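Local coordinates for N-acetyltransferase (Staphylococcus aureus subsp. aureus, PDB 4LUA), which is a GNAT-family N-acetyltransferase that probably transfers an acetyl group from acetyl-CoA to an amino group of its substrate, at residues L10-V22 with Q37-N49. Numbering follows the deposited sequence. Where two conformers were deposited one is given.
Sequences LTNNDFNEYKRLV and QTMTDTLIHDILN
Ile44 enters helix 15-22 as a knob among Phe15, Tyr18, Lys19 and Val22, and its branches spread over the walls of that hole. Ile44 CB lies 3.8 Å from Phe15 CE2. Ile44 CG2, anti to the backbone N because chi1 is -63°, wedges between two rings, 3.5 Å from Phe15 CD2 and 3.7 Å from Tyr18 CD2. CG1 runs beside the Tyr18 ring, and the chain ends on the aliphatic base of Lys19, with Ile44 CD1 3.7 Å from Lys19 CB. Phe15 is in turn a knob among Asp41, Ile44, His45 and Leu48, its edge turned to the backbone atoms Asp41 O and His45 N. The two helix segments meet at 125°, their axes 10.5 Å apart at closest approach. In the GNAT fold these are the two helices that follow the first strand, here 6-9, and precede the second, 55-62; they pack over one face of the antiparallel sheet. Tyr18 faces that sheet as well, touching Val57, Thr69 and Tyr88. Its ring takes Met39 CE at the edge, while Ile47 CD1 comes 3.4 Å from the hydroxyl oxygen Tyr18 OH. Beyond Ile44, the chain of Lys19 stays extended and carries Lys19 NZ to Asp41 OD1, a 2.9 Å salt bridge on the syn lone pair. Where the chain turns into helix 15-22, Leu48 rests CD1 on Thr11 O and Phe15 CA and lays CD2 near Leu10 CB. A polar contact lies at the outer edge: Asn12 ND2 donates to Asn49 OD1 over 3.1 Å, bent at 141° but in the acceptor's carbonyl plane.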
ATOM      1  N   LEU A  10       5.729  -2.435  11.759  1.00 21.31           N
ATOM      2  CA  LEU A  10       7.168  -2.380  11.502  1.00 22.57           C
ATOM      3  C   LEU A  10       7.693  -1.097  12.085  1.00 24.43           C
ATOM      4  O   LEU A  10       6.988  -0.082  12.136  1.00 26.33           O
ATOM      5  CB  LEU A  10       7.456  -2.411   9.995  1.00 21.92           C
ATOM      6  CG  LEU A  10       6.843  -3.613   9.263  1.00 22.94           C
ATOM      7  CD1 LEU A  10       7.399  -3.603   7.812  1.00 23.62           C
ATOM      8  CD2 LEU A  10       7.241  -4.928  10.031  1.00 24.93           C
ATOM      9  N   THR A  11       8.923  -1.142  12.552  1.00 24.90           N
ATOM     10  CA  THR A  11       9.619   0.046  13.058  1.00 26.75           C
ATOM     11  C   THR A  11      11.001   0.169  12.394  1.00 28.42           C
ATOM     12  O   THR A  11      11.316  -0.576  11.459  1.00 27.13           O
ATOM     13  CB  THR A  11       9.788  -0.009  14.582  1.00 30.49           C
ATOM     14  OG1 THR A  11      10.839  -0.936  14.916  1.00 37.15           O
ATOM     15  CG2 THR A  11       8.474  -0.428  15.260  1.00 39.99           C
ATOM     16  N   ASN A  12      11.826   1.095  12.893  1.00 30.15           N
ATOM     17  CA  ASN A  12      13.176   1.295  12.364  1.00 31.62           C
ATOM     18  C   ASN A  12      14.022   0.038  12.394  1.00 34.71           C
ATOM     19  O   ASN A  12      14.927  -0.187  11.534  1.00 33.73           O
ATOM     20  CB  ASN A  12      13.907   2.299  13.241  1.00 34.85           C
ATOM     21  CG  ASN A  12      13.301   3.677  13.171  1.00 50.64           C
ATOM     22  OD1 ASN A  12      13.491   4.392  12.178  1.00 59.79           O
ATOM     23  ND2 ASN A  12      12.579   4.070  14.227  1.00 49.74           N
ATOM     24  N   ASN A  13      13.731  -0.781  13.396  1.00 31.87           N
ATOM     25  CA  ASN A  13      14.463  -2.021  13.549  1.00 40.35           C
ATOM     26  C   ASN A  13      14.161  -3.038  12.479  1.00 37.16           C
ATOM     27  O   ASN A  13      14.817  -4.091  12.428  1.00 37.75           O
ATOM     28  CB  ASN A  13      14.232  -2.616  14.920  1.00 43.47           C
ATOM     29  CG  ASN A  13      15.165  -2.022  15.974  1.00 43.30           C
ATOM     30  OD1 ASN A  13      15.627  -0.857  15.867  1.00 39.86           O
ATOM     31  ND2 ASN A  13      15.458  -2.821  16.999  1.00 52.24           N
ATOM     32  N   ASP A  14      13.175  -2.751  11.629  1.00 29.64           N
ATOM     33  CA  ASP A  14      12.858  -3.648  10.520  1.00 33.22           C
ATOM     34  C   ASP A  14      13.399  -3.164   9.204  1.00 28.94           C
ATOM     35  O   ASP A  14      13.152  -3.788   8.119  1.00 28.20           O
ATOM     36  CB  ASP A  14      11.337  -3.850  10.443  1.00 26.65           C
ATOM     37  CG  ASP A  14      10.804  -4.452  11.729  1.00 29.19           C
ATOM     38  OD1 ASP A  14      11.349  -5.531  12.134  1.00 30.76           O
ATOM     39  OD2 ASP A  14       9.970  -3.799  12.411  1.00 26.12           O
ATOM     40  N   PHE A  15      14.178  -2.079   9.285  1.00 30.35           N
ATOM     41  CA  PHE A  15      14.755  -1.498   8.077  1.00 31.12           C
ATOM     42  C   PHE A  15      15.368  -2.548   7.102  1.00 31.53           C
ATOM     43  O   PHE A  15      14.986  -2.627   5.918  1.00 31.95           O
ATOM     44  CB  PHE A  15      15.829  -0.471   8.472  1.00 33.23           C
ATOM     45  CG  PHE A  15      16.442   0.207   7.308  1.00 34.37           C
ATOM     46  CD1 PHE A  15      17.502  -0.388   6.615  1.00 35.79           C
ATOM     47  CD2 PHE A  15      15.999   1.450   6.913  1.00 34.35           C
ATOM     48  CE1 PHE A  15      18.111   0.261   5.523  1.00 40.24           C
ATOM     49  CE2 PHE A  15      16.574   2.107   5.825  1.00 35.69           C
ATOM     50  CZ  PHE A  15      17.628   1.513   5.121  1.00 37.12           C
ATOM     51  N   ASN A  16      16.307  -3.351   7.606  1.00 32.82           N
ATOM     52  CA  ASN A  16      17.016  -4.330   6.769  1.00 33.69           C
ATOM     53  C   ASN A  16      16.061  -5.227   5.997  1.00 31.93           C
ATOM     54  O   ASN A  16      16.134  -5.301   4.741  1.00 32.02           O
ATOM     55  CB  ASN A  16      18.050  -5.133   7.589  1.00 35.43           C
ATOM     56  CG  ASN A  16      19.185  -4.251   8.090  1.00 41.87           C
ATOM     57  OD1 ASN A  16      19.480  -3.225   7.462  1.00 40.38           O
ATOM     58  ND2 ASN A  16      19.826  -4.636   9.228  1.00 39.30           N
ATOM     59  N   GLU A  17      15.080  -5.762   6.735  1.00 30.40           N
ATOM     60  CA  GLU A  17      14.142  -6.709   6.158  0.61 28.89           C
ATOM     61  C   GLU A  17      13.216  -5.988   5.174  1.00 27.56           C
ATOM     62  O   GLU A  17      12.875  -6.535   4.081  1.00 27.05           O
ATOM     63  CB  GLU A  17      13.368  -7.411   7.288  0.61 27.97           C
ATOM     64  CG  GLU A  17      14.231  -8.377   8.161  0.61 38.03           C
ATOM     65  CD  GLU A  17      15.217  -7.708   9.144  0.61 44.62           C
ATOM     66  OE1 GLU A  17      14.991  -6.552   9.605  0.61 30.88           O
ATOM     67  OE2 GLU A  17      16.232  -8.375   9.488  0.61 50.15           O
ATOM     68  N   TYR A  18      12.838  -4.762   5.535  1.00 27.23           N
ATOM     69  CA  TYR A  18      11.888  -4.040   4.697  1.00 26.15           C
ATOM     70  C   TYR A  18      12.620  -3.817   3.393  1.00 27.23           C
ATOM     71  O   TYR A  18      12.080  -4.023   2.275  1.00 26.62           O
ATOM     72  CB  TYR A  18      11.488  -2.735   5.371  1.00 26.05           C
ATOM     73  CG  TYR A  18      10.437  -1.955   4.598  1.00 25.12           C
ATOM     74  CD1 TYR A  18       9.104  -2.091   4.898  1.00 23.64           C
ATOM     75  CD2 TYR A  18      10.825  -1.068   3.594  1.00 26.03           C
ATOM     76  CE1 TYR A  18       8.161  -1.375   4.179  1.00 23.05           C
ATOM     77  CE2 TYR A  18       9.907  -0.339   2.887  1.00 25.47           C
ATOM     78  CZ  TYR A  18       8.564  -0.499   3.189  1.00 23.96           C
ATOM     79  OH  TYR A  18       7.596   0.201   2.456  1.00 24.09           O
ATOM     80  N   LYS A  19      13.889  -3.437   3.516  1.00 29.09           N
ATOM     81  CA  LYS A  19      14.555  -2.989   2.317  1.00 33.04           C
ATOM     82  C   LYS A  19      14.782  -4.215   1.438  1.00 30.60           C
ATOM     83  O   LYS A  19      14.656  -4.124   0.192  1.00 31.15           O
ATOM     84  CB  LYS A  19      15.893  -2.310   2.686  1.00 32.67           C
ATOM     85  CG  LYS A  19      16.678  -1.812   1.486  1.00 34.49           C
ATOM     86  CD  LYS A  19      17.928  -1.026   1.941  1.00 36.89           C
ATOM     87  CE  LYS A  19      18.888  -0.954   0.801  1.00 39.08           C
ATOM     88  NZ  LYS A  19      20.145  -0.244   1.173  1.00 41.73           N
ATOM     89  N   ARG A  20      14.967  -5.384   2.073  1.00 30.49           N
ATOM     90  CA  ARG A  20      15.184  -6.577   1.269  1.00 30.86           C
ATOM     91  C   ARG A  20      13.892  -6.918   0.533  1.00 29.04           C
ATOM     92  O   ARG A  20      13.928  -7.317  -0.649  1.00 29.89           O
ATOM     93  CB  ARG A  20      15.597  -7.737   2.160  1.00 31.29           C
ATOM     94  CG  ARG A  20      15.812  -9.076   1.466  1.00 43.29           C
ATOM     95  CD  ARG A  20      16.202 -10.125   2.522  1.00 53.53           C
ATOM     96  NE  ARG A  20      17.211  -9.598   3.459  1.00 64.07           N
ATOM     97  CZ  ARG A  20      17.056  -9.505   4.788  1.00 69.81           C
ATOM     98  NH1 ARG A  20      15.927  -9.924   5.368  1.00 67.13           N
ATOM     99  NH2 ARG A  20      18.034  -8.993   5.545  1.00 68.44           N
ATOM    100  N   LEU A  21      12.761  -6.750   1.212  1.00 27.25           N
ATOM    101  CA  LEU A  21      11.517  -7.147   0.531  1.00 25.72           C
ATOM    102  C   LEU A  21      11.236  -6.233  -0.655  1.00 25.83           C
ATOM    103  O   LEU A  21      10.908  -6.683  -1.801  1.00 26.52           O
ATOM    104  CB  LEU A  21      10.331  -7.031   1.494  1.00 24.06           C
ATOM    105  CG  LEU A  21       8.938  -7.179   0.859  1.00 22.61           C
ATOM    106  CD1 LEU A  21       8.701  -8.664   0.533  1.00 22.39           C
ATOM    107  CD2 LEU A  21       7.880  -6.620   1.855  1.00 22.16           C
ATOM    108  N   VAL A  22      11.281  -4.926  -0.392  1.00 26.06           N
ATOM    109  CA  VAL A  22      10.850  -4.005  -1.441  1.00 26.20           C
ATOM    110  C   VAL A  22      11.797  -4.003  -2.632  1.00 28.01           C
ATOM    111  O   VAL A  22      11.329  -3.847  -3.783  1.00 32.29           O
ATOM    112  CB  VAL A  22      10.528  -2.565  -0.959  1.00 26.16           C
ATOM    113  CG1 VAL A  22       9.429  -2.594   0.195  1.00 25.10           C
ATOM    114  CG2 VAL A  22      11.802  -1.851  -0.512  1.00 27.89           C
ATOM    115  N   GLN A  37       7.836   2.810  -8.211  1.00 28.89           N
ATOM    116  CA  GLN A  37       8.725   3.781  -7.602  1.00 34.32           C
ATOM    117  C   GLN A  37       9.729   3.033  -6.734  1.00 34.93           C
ATOM    118  O   GLN A  37       9.402   2.016  -6.074  1.00 30.79           O
ATOM    119  CB  GLN A  37       7.956   4.849  -6.807  1.00 43.73           C
ATOM    120  CG  GLN A  37       7.341   4.354  -5.501  1.00 53.10           C
ATOM    121  CD  GLN A  37       5.999   5.046  -5.183  1.00 55.04           C
ATOM    122  OE1 GLN A  37       5.116   4.453  -4.540  1.00 38.97           O
ATOM    123  NE2 GLN A  37       5.846   6.301  -5.634  1.00 54.50           N
ATOM    124  N   THR A  38      10.952   3.540  -6.764  1.00 35.25           N
ATOM    125  CA  THR A  38      12.036   2.978  -5.990  1.00 44.63           C
ATOM    126  C   THR A  38      12.050   3.515  -4.561  1.00 43.32           C
ATOM    127  O   THR A  38      11.667   4.658  -4.298  1.00 44.78           O
ATOM    128  CB  THR A  38      13.347   3.252  -6.714  1.00 48.68           C
ATOM    129  OG1 THR A  38      13.521   2.206  -7.668  1.00 55.30           O
ATOM    130  CG2 THR A  38      14.538   3.283  -5.766  1.00 52.63           C
ATOM    131  N   MET A  39      12.446   2.645  -3.640  1.00 44.45           N
ATOM    132  CA  MET A  39      12.384   2.930  -2.224  1.00 41.56           C
ATOM    133  C   MET A  39      13.813   3.248  -1.768  1.00 46.25           C
ATOM    134  O   MET A  39      14.650   2.355  -1.602  1.00 51.66           O
ATOM    135  CB  MET A  39      11.800   1.718  -1.492  1.00 35.88           C
ATOM    136  CG  MET A  39      10.471   1.232  -2.089  1.00 40.68           C
ATOM    137  SD  MET A  39       9.212   2.415  -1.652  1.00 42.57           S
ATOM    138  CE  MET A  39       9.230   2.082   0.059  1.00 29.07           C
ATOM    139  N   THR A  40      14.098   4.532  -1.584  1.00 42.52           N
ATOM    140  CA  THR A  40      15.437   4.953  -1.217  1.00 43.52           C
ATOM    141  C   THR A  40      15.647   4.717   0.275  1.00 46.86           C
ATOM    142  O   THR A  40      14.669   4.591   1.011  1.00 39.85           O
ATOM    143  CB  THR A  40      15.620   6.432  -1.500  1.00 57.45           C
ATOM    144  OG1 THR A  40      14.954   7.199  -0.485  1.00 61.63           O
ATOM    145  CG2 THR A  40      15.046   6.762  -2.851  1.00 54.99           C
ATOM    146  N   ASP A  41      16.908   4.658   0.725  1.00 42.51           N
ATOM    147  CA  ASP A  41      17.200   4.454   2.145  1.00 42.86           C
ATOM    148  C   ASP A  41      16.561   5.548   2.999  1.00 42.55           C
ATOM    149  O   ASP A  41      16.045   5.289   4.100  1.00 41.35           O
ATOM    150  CB  ASP A  41      18.715   4.495   2.433  1.00 46.23           C
ATOM    151  CG  ASP A  41      19.453   3.234   2.009  1.00 46.83           C
ATOM    152  OD1 ASP A  41      18.839   2.269   1.508  1.00 44.67           O
ATOM    153  OD2 ASP A  41      20.691   3.212   2.192  1.00 50.57           O
ATOM    154  N   THR A  42      16.622   6.785   2.511  1.00 47.33           N
ATOM    155  CA  THR A  42      16.062   7.896   3.273  1.00 48.57           C
ATOM    156  C   THR A  42      14.552   7.726   3.420  1.00 44.81           C
ATOM    157  O   THR A  42      14.002   7.887   4.516  1.00 42.99           O
ATOM    158  CB  THR A  42      16.373   9.236   2.624  1.00 51.92           C
ATOM    159  OG1 THR A  42      17.791   9.422   2.634  1.00 49.39           O
ATOM    160  CG2 THR A  42      15.730  10.366   3.410  1.00 55.30           C
ATOM    161  N   LEU A  43      13.896   7.381   2.320  1.00 45.23           N
ATOM    162  CA  LEU A  43      12.453   7.140   2.326  1.00 39.62           C
ATOM    163  C   LEU A  43      12.054   6.031   3.302  1.00 40.30           C
ATOM    164  O   LEU A  43      11.112   6.203   4.113  1.00 35.61           O
ATOM    165  CB  LEU A  43      11.973   6.796   0.916  1.00 37.51           C
ATOM    166  CG  LEU A  43      10.450   6.629   0.778  1.00 41.19           C
ATOM    167  CD1 LEU A  43       9.617   7.814   1.315  1.00 43.11           C
ATOM    168  CD2 LEU A  43      10.075   6.309  -0.659  1.00 35.73           C
ATOM    169  N   ILE A  44      12.743   4.893   3.204  1.00 34.40           N
ATOM    170  CA  ILE A  44      12.476   3.762   4.074  1.00 33.25           C
ATOM    171  C   ILE A  44      12.605   4.217   5.535  1.00 34.67           C
ATOM    172  O   ILE A  44      11.703   4.001   6.356  1.00 33.56           O
ATOM    173  CB  ILE A  44      13.397   2.547   3.734  1.00 34.87           C
ATOM    174  CG1 ILE A  44      13.130   2.035   2.299  1.00 32.61           C
ATOM    175  CG2 ILE A  44      13.249   1.394   4.773  1.00 33.17           C
ATOM    176  CD1 ILE A  44      13.918   0.741   1.948  1.00 33.14           C
ATOM    177  N   HIS A  45      13.730   4.885   5.862  1.00 37.54           N
ATOM    178  CA  HIS A  45      13.862   5.381   7.224  1.00 39.37           C
ATOM    179  C   HIS A  45      12.707   6.289   7.660  1.00 38.87           C
ATOM    180  O   HIS A  45      12.170   6.151   8.774  1.00 38.60           O
ATOM    181  CB  HIS A  45      15.197   6.137   7.430  1.00 42.77           C
ATOM    182  CG  HIS A  45      15.375   6.668   8.823  1.00 46.85           C
ATOM    183  ND1 HIS A  45      15.269   8.013   9.132  1.00 51.45           N
ATOM    184  CD2 HIS A  45      15.643   6.036   9.993  1.00 46.03           C
ATOM    185  CE1 HIS A  45      15.461   8.179  10.430  1.00 54.83           C
ATOM    186  NE2 HIS A  45      15.694   6.996  10.977  1.00 53.28           N
ATOM    187  N   ASP A  46      12.330   7.210   6.777  1.00 38.29           N
ATOM    188  CA  ASP A  46      11.303   8.185   7.076  1.00 38.00           C
ATOM    189  C   ASP A  46       9.949   7.512   7.350  1.00 35.32           C
ATOM    190  O   ASP A  46       9.232   7.917   8.268  1.00 40.53           O
ATOM    191  CB  ASP A  46      11.157   9.189   5.927  1.00 38.17           C
ATOM    192  CG  ASP A  46      12.365  10.147   5.810  1.00 49.27           C
ATOM    193  OD1 ASP A  46      13.176  10.253   6.772  1.00 50.82           O
ATOM    194  OD2 ASP A  46      12.486  10.812   4.751  1.00 50.78           O
ATOM    195  N   ILE A  47       9.607   6.475   6.591  1.00 33.02           N
ATOM    196  CA  ILE A  47       8.299   5.846   6.859  1.00 30.62           C
ATOM    197  C   ILE A  47       8.337   4.954   8.098  1.00 30.74           C
ATOM    198  O   ILE A  47       7.326   4.842   8.831  1.00 29.87           O
ATOM    199  CB  ILE A  47       7.691   5.116   5.635  1.00 34.24           C
ATOM    200  CG1 ILE A  47       8.526   3.904   5.222  1.00 30.76           C
ATOM    201  CG2 ILE A  47       7.469   6.105   4.473  1.00 37.72           C
ATOM    202  CD1 ILE A  47       7.714   2.952   4.379  1.00 30.38           C
ATOM    203  N   LEU A  48       9.491   4.330   8.353  1.00 32.05           N
ATOM    204  CA  LEU A  48       9.554   3.463   9.534  1.00 32.48           C
ATOM    205  C   LEU A  48       9.711   4.242  10.885  1.00 34.89           C
ATOM    206  O   LEU A  48       9.373   3.712  11.945  1.00 35.11           O
ATOM    207  CB  LEU A  48      10.709   2.457   9.372  1.00 33.29           C
ATOM    208  CG  LEU A  48      10.539   1.430   8.232  1.00 31.04           C
ATOM    209  CD1 LEU A  48      11.819   0.601   8.104  1.00 32.46           C
ATOM    210  CD2 LEU A  48       9.347   0.553   8.539  1.00 28.74           C
ATOM    211  N   ASN A  49      10.191   5.481  10.824  1.00 36.79           N
ATOM    212  CA  ASN A  49      10.457   6.337  12.000  1.00 39.44           C
ATOM    213  C   ASN A  49       9.243   7.138  12.489  1.00 39.00           C
ATOM    214  O   ASN A  49       8.165   7.133  11.812  1.00 37.60           O
ATOM    215  CB  ASN A  49      11.583   7.316  11.620  1.00 43.96           C
ATOM    216  CG  ASN A  49      12.367   7.845  12.821  1.00 53.19           C
ATOM    217  OD1 ASN A  49      12.641   7.122  13.788  1.00 56.74           O
ATOM    218  ND2 ASN A  49      12.737   9.120  12.754  1.00 56.45           N
TER